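Local coordinates for Thiol:disulfide interchange protein DsbC (PDB 1T3B) that probably forms and rearranges disulfide bonds in periplasmic proteins, acting as a homodimeric thioredoxin-family isomerase with a redox-active disulfide, at residues I96-C101 with R180-I185; L114-R119 with A200-A205; A122-G127 with K169-G174; A133-A138 with G155-E160. All coordinates share one frame; numbering follows the deposited sequence.

Contact 1: residues I96-C101 with R180-I185; sequences ITCHYC and RGTPSI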
loop_
_atom_site.group_PDB
_atom_site.type_symbol
_atom_site.label_atom_id
_atom_site.label_comp_id
_atom_site.label_asym_id
_atom_site.label_seq_id
_atom_site.Cartn_x
_atom_site.Cartn_y
_atom_site.Cartn_z
ATOM N N ILE A 96 -7.679 -26.279 16.933
ATOM C CA ILE A 96 -8.309 -27.426 17.571
ATOM C C ILE A 96 -9.698 -27.189 18.115
ATOM O O ILE A 96 -10.416 -28.133 18.447
ATOM C CB ILE A 96 -7.415 -27.981 18.695
ATOM C CG1 ILE A 96 -7.043 -26.866 19.666
ATOM C CG2 ILE A 96 -6.167 -28.580 18.102
ATOM C CD1 ILE A 96 -6.202 -27.319 20.800
ATOM N N THR A 97 -10.083 -25.930 18.195
ATOM C CA THR A 97 -11.395 -25.594 18.712
ATOM C C THR A 97 -12.289 -25.110 17.575
ATOM O O THR A 97 -13.170 -24.283 17.790
ATOM C CB THR A 97 -11.279 -24.471 19.749
ATOM O OG1 THR A 97 -10.647 -23.327 19.142
ATOM C CG2 THR A 97 -10.468 -24.938 20.955
ATOM N N CYS A 98 -12.066 -25.624 16.369
ATOM C CA CYS A 98 -12.837 -25.193 15.213
ATOM C C CYS A 98 -13.598 -26.342 14.544
ATOM O O CYS A 98 -13.002 -27.274 14.008
ATOM C CB CYS A 98 -11.891 -24.468 14.239
ATOM S SG CYS A 98 -12.092 -24.752 12.453
ATOM N N HIS A 99 -14.927 -26.260 14.589
ATOM C CA HIS A 99 -15.812 -27.280 14.020
ATOM C C HIS A 99 -15.472 -27.780 12.624
ATOM O O HIS A 99 -15.506 -28.988 12.367
ATOM C CB HIS A 99 -17.259 -26.783 14.017
ATOM C CG HIS A 99 -18.227 -27.726 13.362
ATOM N ND1 HIS A 99 -18.925 -27.399 12.219
ATOM C CD2 HIS A 99 -18.614 -28.984 13.690
ATOM C CE1 HIS A 99 -19.700 -28.412 11.871
ATOM N NE2 HIS A 99 -19.530 -29.386 12.746
ATOM N N TYR A 100 -15.157 -26.860 11.722
ATOM C CA TYR A 100 -14.836 -27.226 10.350
ATOM C C TYR A 100 -13.434 -27.787 10.200
ATOM O O TYR A 100 -13.173 -28.584 9.303
ATOM C CB TYR A 100 -15.053 -26.022 9.420
ATOM C CG TYR A 100 -16.509 -25.818 9.037
ATOM C CD1 TYR A 100 -17.151 -26.705 8.175
ATOM C CD2 TYR A 100 -17.256 -24.762 9.563
ATOM C CE1 TYR A 100 -18.496 -26.547 7.848
ATOM C CE2 TYR A 100 -18.603 -24.602 9.244
ATOM C CZ TYR A 100 -19.212 -25.498 8.387
ATOM O OH TYR A 100 -20.537 -25.351 8.076
ATOM N N CYS A 101 -12.523 -27.365 11.064
ATOM C CA CYS A 101 -11.177 -27.907 11.012
ATOM C C CYS A 101 -11.405 -29.344 11.449
ATOM O O CYS A 101 -10.840 -30.286 10.897
ATOM C CB CYS A 101 -10.265 -27.210 12.016
ATOM S SG CYS A 101 -10.237 -25.406 11.847
ATOM N N ARG A 180 -7.563 -15.615 7.764
ATOM C CA ARG A 180 -8.459 -14.861 8.626
ATOM C C ARG A 180 -9.460 -15.756 9.349
ATOM O O ARG A 180 -10.423 -15.295 9.954
ATOM C CB ARG A 180 -9.176 -13.803 7.785
ATOM C CG ARG A 180 -8.210 -12.894 7.056
ATOM C CD ARG A 180 -8.920 -11.919 6.157
ATOM N NE ARG A 180 -9.931 -11.140 6.872
ATOM C CZ ARG A 180 -10.478 -10.017 6.417
ATOM N NH1 ARG A 180 -10.119 -9.518 5.239
ATOM N NH2 ARG A 180 -11.387 -9.388 7.145
ATOM N N GLY A 181 -9.212 -17.052 9.291
ATOM C CA GLY A 181 -10.090 -18.004 9.944
ATOM C C GLY A 181 -9.596 -19.392 9.609
ATOM O O GLY A 181 -8.637 -19.537 8.850
ATOM N N THR A 182 -10.244 -20.412 10.154
ATOM C CA THR A 182 -9.821 -21.777 9.889
ATOM C C THR A 182 -10.991 -22.711 9.637
ATOM O O THR A 182 -12.084 -22.505 10.141
ATOM C CB THR A 182 -8.960 -22.319 11.061
ATOM O OG1 THR A 182 -9.664 -22.145 12.297
ATOM C CG2 THR A 182 -7.635 -21.570 11.141
ATOM N N PRO A 183 -10.767 -23.761 8.844
ATOM C CA PRO A 183 -9.491 -24.085 8.207
ATOM C C PRO A 183 -9.194 -23.196 7.011
ATOM O O PRO A 183 -10.078 -22.524 6.485
ATOM C CB PRO A 183 -9.684 -25.536 7.798
ATOM C CG PRO A 183 -11.116 -25.570 7.447
ATOM C CD PRO A 183 -11.761 -24.808 8.570
ATOM N N SER A 184 -7.938 -23.198 6.586
ATOM C CA SER A 184 -7.527 -22.421 5.429
ATOM C C SER A 184 -6.482 -23.259 4.714
ATOM O O SER A 184 -5.418 -23.509 5.261
ATOM C CB SER A 184 -6.938 -21.071 5.855
ATOM O OG SER A 184 -7.916 -20.250 6.473
ATOM N N ILE A 185 -6.811 -23.692 3.499
ATOM C CA ILE A 185 -5.954 -24.527 2.663
ATOM C C ILE A 185 -5.036 -23.722 1.749
ATOM O O ILE A 185 -5.502 -22.950 0.920
ATOM C CB ILE A 185 -6.791 -25.427 1.742
ATOM C CG1 ILE A 185 -7.706 -26.353 2.546
ATOM C CG2 ILE A 185 -5.877 -26.204 0.848
ATOM C CD1 ILE A 185 -9.071 -25.795 2.851
#
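Thr182 OG1 lies against both sulfurs of the redox-active disulfide, 3.3 Å from Cys101 SG and 3.6 Å from Cys98 SG. Neither approach counts as a hydrogen bond; they are close polar packing of a hydroxyl on a disulfide. The torsion of Thr182 sets this up: OG1 stands between the backbone N and the carbonyl carbon (chi1 53°). From the same residue a second oxygen reaches the bridge, Thr182 O coming within 3.2 Å of Cys98 SG. Next in the chain, Pro183 follows a cis peptide bond and turns its ring to the CxxC segment. Its CD is the main apolar touching atom, meeting Cys101 SG at 3.7 Å and Tyr100 CB at 3.6 Å, while the Tyr100 ring itself leads away from the proline. The sulfurs, 2.1 Å apart as Cys98 SG and Cys101 SG, are thus covered on this side by a threonine hydroxyl, a carbonyl and a proline methylene. Within the loop, Ser184 OG donates to Gly181 O at 2.6 Å. A cis-proline loop facing a CxxC at a helix start is a hallmark of thioredoxin-family active sites, where it shapes the surface beside the disulfide. Cys98 occupies the N-cap of helix 99-105, Cys101 lies in that helix's first turn and packs on Met94 of strand 88-94, and Pro183 touches Val92 of the same strand just before strand 184-186 begins at the sheet edge. Arg125, from the loop after strand 116-122, touches Cys98 and Thr182.

Contact 2: residues L114-R119 with A200-A205; sequences LGITVR and ADLLRA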
loop_
_atom_site.group_PDB
_atom_site.type_symbol
_atom_site.label_atom_id
_atom_site.label_comp_id
_atom_site.label_asym_id
_atom_site.label_seq_id
_atom_site.Cartn_x
_atom_site.Cartn_y
_atom_site.Cartn_z
ATOM N N LEU A 114 -8.238 -39.218 -2.463
ATOM C CA LEU A 114 -8.440 -38.451 -3.695
ATOM C C LEU A 114 -7.056 -38.032 -4.162
ATOM O O LEU A 114 -6.918 -37.241 -5.084
ATOM C CB LEU A 114 -9.301 -37.204 -3.461
ATOM C CG LEU A 114 -10.828 -37.282 -3.627
ATOM C CD1 LEU A 114 -11.468 -35.978 -3.146
ATOM C CD2 LEU A 114 -11.186 -37.534 -5.087
ATOM N N GLY A 115 -6.035 -38.573 -3.502
ATOM C CA GLY A 115 -4.660 -38.269 -3.851
ATOM C C GLY A 115 -4.182 -36.936 -3.315
ATOM O O GLY A 115 -3.324 -36.292 -3.923
ATOM N N ILE A 116 -4.729 -36.512 -2.179
ATOM C CA ILE A 116 -4.328 -35.238 -1.590
ATOM C C ILE A 116 -3.709 -35.423 -0.211
ATOM O O ILE A 116 -4.356 -35.892 0.712
ATOM C CB ILE A 116 -5.528 -34.266 -1.456
ATOM C CG1 ILE A 116 -6.268 -34.141 -2.789
ATOM C CG2 ILE A 116 -5.035 -32.889 -1.029
ATOM C CD1 ILE A 116 -7.431 -33.171 -2.766
ATOM N N THR A 117 -2.445 -35.048 -0.095
ATOM C CA THR A 117 -1.699 -35.129 1.153
ATOM C C THR A 117 -1.992 -33.889 1.994
ATOM O O THR A 117 -1.692 -32.768 1.571
ATOM C CB THR A 117 -0.187 -35.168 0.881
ATOM O OG1 THR A 117 0.179 -36.467 0.410
ATOM C CG2 THR A 117 0.595 -34.831 2.133
ATOM N N VAL A 118 -2.564 -34.080 3.179
ATOM C CA VAL A 118 -2.883 -32.951 4.047
ATOM C C VAL A 118 -1.752 -32.693 5.041
ATOM O O VAL A 118 -1.335 -33.583 5.762
ATOM C CB VAL A 118 -4.205 -33.199 4.800
ATOM C CG1 VAL A 118 -4.525 -32.021 5.695
ATOM C CG2 VAL A 118 -5.334 -33.418 3.805
ATOM N N ARG A 119 -1.248 -31.464 5.068
ATOM C CA ARG A 119 -0.158 -31.095 5.964
ATOM C C ARG A 119 -0.610 -29.960 6.878
ATOM O O ARG A 119 -0.898 -28.867 6.412
ATOM C CB ARG A 119 1.057 -30.652 5.145
ATOM C CG ARG A 119 1.246 -31.439 3.853
ATOM C CD ARG A 119 2.618 -31.203 3.237
ATOM N NE ARG A 119 2.892 -29.784 3.053
ATOM C CZ ARG A 119 4.002 -29.295 2.514
ATOM N NH1 ARG A 119 4.959 -30.113 2.098
ATOM N NH2 ARG A 119 4.152 -27.983 2.391
ATOM N N ALA A 200 -13.996 -33.818 -2.482
ATOM C CA ALA A 200 -14.254 -33.558 -3.897
ATOM C C ALA A 200 -13.930 -32.119 -4.290
ATOM O O ALA A 200 -13.003 -31.870 -5.067
ATOM C CB ALA A 200 -15.706 -33.865 -4.221
ATOM N N ASP A 201 -14.695 -31.177 -3.741
ATOM C CA ASP A 201 -14.507 -29.760 -4.033
ATOM C C ASP A 201 -13.041 -29.351 -3.924
ATOM O O ASP A 201 -12.527 -28.645 -4.793
ATOM C CB ASP A 201 -15.363 -28.910 -3.092
ATOM C CG ASP A 201 -16.837 -29.220 -3.212
ATOM O OD1 ASP A 201 -17.221 -30.395 -3.036
ATOM O OD2 ASP A 201 -17.617 -28.291 -3.486
ATOM N N LEU A 202 -12.360 -29.794 -2.870
ATOM C CA LEU A 202 -10.960 -29.438 -2.709
ATOM C C LEU A 202 -10.146 -29.925 -3.907
ATOM O O LEU A 202 -9.171 -29.290 -4.301
ATOM C CB LEU A 202 -10.392 -30.037 -1.418
ATOM C CG LEU A 202 -8.876 -29.866 -1.252
ATOM C CD1 LEU A 202 -8.500 -28.397 -1.292
ATOM C CD2 LEU A 202 -8.427 -30.476 0.055
ATOM N N LEU A 203 -10.555 -31.048 -4.490
ATOM C CA LEU A 203 -9.849 -31.610 -5.639
ATOM C C LEU A 203 -9.959 -30.689 -6.860
ATOM O O LEU A 203 -8.945 -30.219 -7.386
ATOM C CB LEU A 203 -10.404 -33.000 -5.970
ATOM C CG LEU A 203 -9.707 -33.775 -7.091
ATOM C CD1 LEU A 203 -8.253 -34.048 -6.712
ATOM C CD2 LEU A 203 -10.464 -35.077 -7.347
ATOM N N ARG A 204 -11.188 -30.433 -7.306
ATOM C CA ARG A 204 -11.408 -29.552 -8.449
ATOM C C ARG A 204 -10.621 -28.261 -8.269
ATOM O O ARG A 204 -9.729 -27.954 -9.057
ATOM C CB ARG A 204 -12.885 -29.219 -8.587
ATOM C CG ARG A 204 -13.754 -30.396 -8.958
ATOM C CD ARG A 204 -15.203 -30.017 -8.777
ATOM N NE ARG A 204 -15.888 -30.897 -7.835
ATOM C CZ ARG A 204 -16.878 -30.496 -7.040
ATOM N NH1 ARG A 204 -17.282 -29.231 -7.072
ATOM N NH2 ARG A 204 -17.480 -31.357 -6.226
ATOM N N ALA A 205 -10.958 -27.513 -7.226
ATOM C CA ALA A 205 -10.286 -26.254 -6.931
ATOM C C ALA A 205 -8.787 -26.323 -7.219
ATOM O O ALA A 205 -8.177 -25.349 -7.671
ATOM C CB ALA A 205 -10.520 -25.883 -5.473
#
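Strand 116-119 and the turn before it face one side of helix segment 200-205, the backbones coming nearest at Leu114 and Leu203, whose CA atoms are 7.3 Å apart. No hydrogen bond crosses; the contact is made by aliphatic branches. Leu114 spreads its two methyls over the helix: CD2 meets Leu203 CD2 at 3.4 Å, a tight approach, and CD1 lies 3.4 Å from the backbone atom Ala200 N. The Leu114 and Leu203 side chains cross obliquely, and Leu203 CD1 lies 3.8 Å from Leu114 O. Ile116 reaches the helix with the end of its longer branch. Its CD1 sits 3.9 Å from Leu202 CG and 4.1 Å from Leu203 CD1, between two successive helix residues. CG of Leu203 is anti to the backbone N (chi1 -176°), and from there its two methyls reach different partners, CD2 touching Leu114 and CD1 touching Ile116. Gly115, at positive phi, is the C-prime residue of the Schellman motif that ends helix 108-113, turning the chain into the strand. Further in, Ile116 rests on Val90 and Leu206, and Leu202 touches Tyr111 of helix 108-113. Hydrophobic seating of the C-terminal helix, here 199-208, against the central sheet is a standard feature of the thioredoxin fold.

Contact 3: residues A122-G127 with K169-G174; sequences AFPRAG and KHYELG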
loop_
_atom_site.group_PDB
_atom_site.type_symbol
_atom_site.label_atom_id
_atom_site.label_comp_id
_atom_site.label_asym_id
_atom_site.label_seq_id
_atom_site.Cartn_x
_atom_site.Cartn_y
_atom_site.Cartn_z
ATOM N N ALA A 122 -0.151 -24.920 12.532
ATOM C CA ALA A 122 -1.057 -24.459 13.562
ATOM C C ALA A 122 -1.475 -23.017 13.357
ATOM O O ALA A 122 -0.724 -22.191 12.837
ATOM C CB ALA A 122 -0.421 -24.614 14.937
ATOM N N PHE A 123 -2.691 -22.718 13.778
ATOM C CA PHE A 123 -3.174 -21.371 13.679
ATOM C C PHE A 123 -4.090 -21.064 14.843
ATOM O O PHE A 123 -5.309 -21.065 14.691
ATOM C CB PHE A 123 -3.921 -21.143 12.368
ATOM C CG PHE A 123 -4.168 -19.693 12.073
ATOM C CD1 PHE A 123 -3.167 -18.901 11.514
ATOM C CD2 PHE A 123 -5.374 -19.095 12.425
ATOM C CE1 PHE A 123 -3.361 -17.545 11.314
ATOM C CE2 PHE A 123 -5.577 -17.734 12.230
ATOM C CZ PHE A 123 -4.567 -16.961 11.675
ATOM N N PRO A 124 -3.520 -20.844 16.039
ATOM C CA PRO A 124 -4.365 -20.530 17.198
ATOM C C PRO A 124 -4.955 -19.118 17.084
ATOM O O PRO A 124 -4.284 -18.108 17.322
ATOM C CB PRO A 124 -3.416 -20.707 18.389
ATOM C CG PRO A 124 -2.065 -20.528 17.806
ATOM C CD PRO A 124 -2.160 -21.203 16.467
ATOM N N ARG A 125 -6.230 -19.079 16.709
ATOM C CA ARG A 125 -6.972 -17.839 16.498
ATOM C C ARG A 125 -7.033 -16.884 17.689
ATOM O O ARG A 125 -6.684 -15.713 17.556
ATOM C CB ARG A 125 -8.387 -18.177 16.017
ATOM C CG ARG A 125 -8.411 -18.860 14.660
ATOM C CD ARG A 125 -9.794 -19.376 14.310
ATOM N NE ARG A 125 -10.323 -20.287 15.318
ATOM C CZ ARG A 125 -11.479 -20.931 15.208
ATOM N NH1 ARG A 125 -12.223 -20.765 14.127
ATOM N NH2 ARG A 125 -11.895 -21.731 16.180
ATOM N N ALA A 126 -7.484 -17.378 18.842
ATOM C CA ALA A 126 -7.586 -16.562 20.052
ATOM C C ALA A 126 -6.193 -16.265 20.624
ATOM O O ALA A 126 -5.952 -16.398 21.832
ATOM C CB ALA A 126 -8.456 -17.280 21.097
ATOM N N GLY A 127 -5.278 -15.864 19.745
ATOM C CA GLY A 127 -3.924 -15.553 20.167
ATOM C C GLY A 127 -3.193 -16.681 20.879
ATOM O O GLY A 127 -3.764 -17.738 21.146
ATOM N N LYS A 169 5.231 -19.270 15.342
ATOM C CA LYS A 169 5.857 -19.099 14.039
ATOM C C LYS A 169 4.871 -19.474 12.934
ATOM O O LYS A 169 4.830 -18.837 11.890
ATOM C CB LYS A 169 7.132 -19.941 13.938
ATOM C CG LYS A 169 7.842 -19.838 12.591
ATOM C CD LYS A 169 9.234 -20.444 12.650
ATOM C CE LYS A 169 9.205 -21.938 12.952
ATOM N NZ LYS A 169 10.583 -22.479 13.168
ATOM N N HIS A 170 4.067 -20.503 13.173
ATOM C CA HIS A 170 3.073 -20.931 12.191
ATOM C C HIS A 170 1.979 -19.885 12.071
ATOM O O HIS A 170 1.454 -19.629 10.994
ATOM C CB HIS A 170 2.445 -22.264 12.605
ATOM C CG HIS A 170 3.376 -23.431 12.495
ATOM N ND1 HIS A 170 3.033 -24.699 12.913
ATOM C CD2 HIS A 170 4.628 -23.525 11.991
ATOM C CE1 HIS A 170 4.035 -25.523 12.670
ATOM N NE2 HIS A 170 5.016 -24.838 12.110
ATOM N N TYR A 171 1.634 -19.286 13.198
ATOM C CA TYR A 171 0.607 -18.264 13.236
ATOM C C TYR A 171 1.004 -17.062 12.382
ATOM O O TYR A 171 0.310 -16.677 11.452
ATOM C CB TYR A 171 0.416 -17.819 14.669
ATOM C CG TYR A 171 -0.712 -16.860 14.837
ATOM C CD1 TYR A 171 -1.995 -17.316 15.102
ATOM C CD2 TYR A 171 -0.502 -15.488 14.735
ATOM C CE1 TYR A 171 -3.046 -16.425 15.269
ATOM C CE2 TYR A 171 -1.541 -14.590 14.897
ATOM C CZ TYR A 171 -2.812 -15.060 15.164
ATOM O OH TYR A 171 -3.849 -14.174 15.328
ATOM N N GLU A 172 2.135 -16.472 12.723
ATOM C CA GLU A 172 2.646 -15.323 12.009
ATOM C C GLU A 172 2.769 -15.564 10.510
ATOM O O GLU A 172 2.517 -14.662 9.723
ATOM C CB GLU A 172 3.983 -14.921 12.623
ATOM C CG GLU A 172 3.876 -14.699 14.126
ATOM C CD GLU A 172 5.212 -14.449 14.776
ATOM O OE1 GLU A 172 6.189 -15.132 14.402
ATOM O OE2 GLU A 172 5.287 -13.584 15.675
ATOM N N LEU A 173 3.149 -16.772 10.104
ATOM C CA LEU A 173 3.266 -17.085 8.676
ATOM C C LEU A 173 1.893 -17.123 8.040
ATOM O O LEU A 173 1.745 -16.857 6.849
ATOM C CB LEU A 173 3.945 -18.444 8.448
ATOM C CG LEU A 173 3.803 -19.060 7.043
ATOM C CD1 LEU A 173 4.654 -18.289 6.051
ATOM C CD2 LEU A 173 4.223 -20.523 7.054
ATOM N N GLY A 174 0.890 -17.466 8.841
ATOM C CA GLY A 174 -0.473 -17.541 8.343
ATOM C C GLY A 174 -1.003 -16.164 8.027
ATOM O O GLY A 174 -1.650 -15.941 6.996
#
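Phe123 and Tyr171 form an offset stack, their ring centroids 4.7 Å apart and the planes only 13° from parallel. The rings overlap face on face but slipped: Tyr171 CE1 stands above the Phe123 plane toward its rim, and Phe123 CE1 does the same over Tyr171. CG of Tyr171, anti to the backbone N (chi1 -174°), starts its ring toward Phe123. Pro124 packs beside the pair; its O comes 2.9 Å from Tyr171 CE1, a very close C-H contact, while its CD lies 4.1 Å from Tyr171 CD1. The polar tie is made by the neighbouring residues of both segments: Ala122 N donates to His170 ND1 at 3.2 Å in a nearly straight bond, the donor lifted 30° out of the imidazole plane. Since ND1 accepts, the ring's proton would be expected on NE2, which makes a weak hydrogen bond to Glu77 OE1. Gly174 CA is 4.1 Å from Phe123 CE1, so the phenyl ring fits close against the helix where no side chain intervenes. In the second shell, Arg125 N is held by Asp95 OD2, and the Arg125 side chain runs to the redox site. The loop after strand 116-122 therefore lies between several elements: helix 166-177 on the His170-Tyr171 side, helix 131-141 against Pro124 through Ala133 and Met136, and strand 88-94 through a backbone bond of Phe123 with Met94. Leu173 carries the helix onward to Leu71 of helix 63-72.

Contact 4: residues A133-A138 with G155-E160; sequences AKQMEA and GNLPKE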
loop_
_atom_site.group_PDB
_atom_site.type_symbol
_atom_site.label_atom_id
_atom_site.label_comp_id
_atom_site.label_asym_id
_atom_site.label_seq_id
_atom_site.Cartn_x
_atom_site.Cartn_y
_atom_site.Cartn_z
ATOM N N ALA A 133 -3.898 -22.369 23.139
ATOM C CA ALA A 133 -2.703 -22.115 22.355
ATOM C C ALA A 133 -1.551 -22.930 22.925
ATOM O O ALA A 133 -0.600 -23.281 22.221
ATOM C CB ALA A 133 -2.367 -20.644 22.397
ATOM N N LYS A 134 -1.650 -23.235 24.211
ATOM C CA LYS A 134 -0.612 -23.991 24.902
ATOM C C LYS A 134 -0.730 -25.481 24.595
ATOM O O LYS A 134 0.268 -26.207 24.565
ATOM C CB LYS A 134 -0.735 -23.766 26.411
ATOM C CG LYS A 134 -0.964 -22.309 26.820
ATOM C CD LYS A 134 0.308 -21.590 27.211
ATOM N N GLN A 135 -1.959 -25.938 24.384
ATOM C CA GLN A 135 -2.194 -27.343 24.079
ATOM C C GLN A 135 -1.685 -27.671 22.686
ATOM O O GLN A 135 -1.153 -28.752 22.443
ATOM C CB GLN A 135 -3.681 -27.655 24.167
ATOM C CG GLN A 135 -4.289 -27.242 25.478
ATOM C CD GLN A 135 -5.763 -27.494 25.516
ATOM O OE1 GLN A 135 -6.497 -27.038 24.649
ATOM N NE2 GLN A 135 -6.212 -28.227 26.521
ATOM N N MET A 136 -1.843 -26.729 21.768
ATOM C CA MET A 136 -1.393 -26.945 20.409
ATOM C C MET A 136 0.111 -26.953 20.311
ATOM O O MET A 136 0.675 -27.610 19.448
ATOM C CB MET A 136 -1.981 -25.891 19.481
ATOM C CG MET A 136 -3.432 -26.184 19.129
ATOM S SD MET A 136 -4.160 -25.028 18.002
ATOM C CE MET A 136 -4.984 -24.017 19.146
ATOM N N GLU A 137 0.773 -26.217 21.190
ATOM C CA GLU A 137 2.227 -26.205 21.172
ATOM C C GLU A 137 2.635 -27.615 21.572
ATOM O O GLU A 137 3.484 -28.243 20.945
ATOM C CB GLU A 137 2.764 -25.198 22.180
ATOM C CG GLU A 137 3.687 -24.169 21.582
ATOM C CD GLU A 137 4.981 -24.761 21.086
ATOM O OE1 GLU A 137 5.581 -25.545 21.841
ATOM O OE2 GLU A 137 5.412 -24.434 19.959
ATOM N N ALA A 138 1.992 -28.112 22.618
ATOM C CA ALA A 138 2.266 -29.442 23.107
ATOM C C ALA A 138 2.073 -30.428 21.973
ATOM O O ALA A 138 2.950 -31.240 21.695
ATOM C CB ALA A 138 1.335 -29.777 24.251
ATOM N N GLY A 155 -11.114 -35.269 21.375
ATOM C CA GLY A 155 -11.493 -34.694 22.650
ATOM C C GLY A 155 -10.465 -34.841 23.761
ATOM O O GLY A 155 -10.607 -34.221 24.817
ATOM N N ASN A 156 -9.429 -35.646 23.535
ATOM C CA ASN A 156 -8.397 -35.852 24.547
ATOM C C ASN A 156 -7.282 -34.822 24.451
ATOM O O ASN A 156 -6.282 -35.060 23.789
ATOM C CB ASN A 156 -7.774 -37.238 24.400
ATOM C CG ASN A 156 -8.801 -38.351 24.412
ATOM O OD1 ASN A 156 -9.765 -38.308 25.169
ATOM N ND2 ASN A 156 -8.582 -39.372 23.586
ATOM N N LEU A 157 -7.435 -33.681 25.104
ATOM C CA LEU A 157 -6.386 -32.676 25.044
ATOM C C LEU A 157 -5.267 -33.043 25.999
ATOM O O LEU A 157 -5.489 -33.762 26.962
ATOM C CB LEU A 157 -6.944 -31.304 25.396
ATOM C CG LEU A 157 -7.846 -30.769 24.288
ATOM C CD1 LEU A 157 -8.522 -29.495 24.747
ATOM C CD2 LEU A 157 -7.015 -30.500 23.045
ATOM N N PRO A 158 -4.038 -32.583 25.730
ATOM C CA PRO A 158 -2.922 -32.899 26.622
ATOM C C PRO A 158 -3.097 -32.220 27.968
ATOM O O PRO A 158 -3.486 -31.052 28.028
ATOM C CB PRO A 158 -1.705 -32.381 25.855
ATOM C CG PRO A 158 -2.267 -31.309 24.997
ATOM C CD PRO A 158 -3.550 -31.917 24.514
ATOM N N LYS A 159 -2.825 -32.955 29.042
ATOM C CA LYS A 159 -2.953 -32.423 30.388
ATOM C C LYS A 159 -1.873 -31.380 30.629
ATOM O O LYS A 159 -2.166 -30.247 31.005
ATOM C CB LYS A 159 -2.832 -33.545 31.410
ATOM N N GLU A 160 -0.618 -31.761 30.420
ATOM C CA GLU A 160 0.470 -30.816 30.617
ATOM C C GLU A 160 0.359 -29.780 29.507
ATOM O O GLU A 160 -0.668 -29.723 28.834
ATOM C CB GLU A 160 1.818 -31.549 30.591
ATOM C CG GLU A 160 2.004 -32.529 29.449
ATOM C CD GLU A 160 2.215 -31.848 28.106
ATOM O OE1 GLU A 160 1.277 -31.183 27.616
ATOM O OE2 GLU A 160 3.323 -31.981 27.536
#
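The Gln135 carboxamide meets Leu157 on one face: Leu157 CB lies over that face near the nitrogen, 3.4 Å from Gln135 NE2, while Leu157 CD1 sits lower, ahead of the fork between the two polar atoms, 3.2 Å from both NE2 and OE1 of Gln135. The two side chains cross at about a right angle. This is packing within the helical insertion that the thioredoxin fold of the DsbA/DsbC type carries: helix 131-141 is covered by the loop that follows helix 145-153. Gln135 is extended beyond CG (chi2 177°), which carries its amide out to the leucine, while its own CB stays back near Pro158. Pro158 CG is the atom of that residue that meets the helix, 4.0 Å from Ala138 CB and 3.8 Å from Gln135 O. No hydrogen bond joins the segments. Glu137, which does not touch the loop segment, uses OE2 to accept from Ile166 N at the start of helix 166-177. Glu160 points away at its root, but a bend at chi2 (73°) swings CD round, and its carboxylate oxygen OE1 ends 3.6 Å from Ala138 CB.

How the contacts relate
All four contacts belong to the thioredoxin-like domain, and none is touched by the other subunit. Contacts 1 and 3 are buried: one holds a disulfide under a cis-proline loop, the other a ring stack. They meet directly, Phe123 of contact 3 packing on Thr182. Contacts 2 and 4 are only partly buried. Only contact 3 has a hydrogen bond between its segments; contacts 1, 2 and 4 rest on packing. Contact 2 is aliphatic and seats helix 199-208 on the sheet, reaching contact 1 through Leu202 against Ile185. Contact 4, in the helical insertion, sets polar groups against aliphatic ones; its Met136 touches contacts 1 and 3, but it lies about 28 Å, centre to centre, from contact 2.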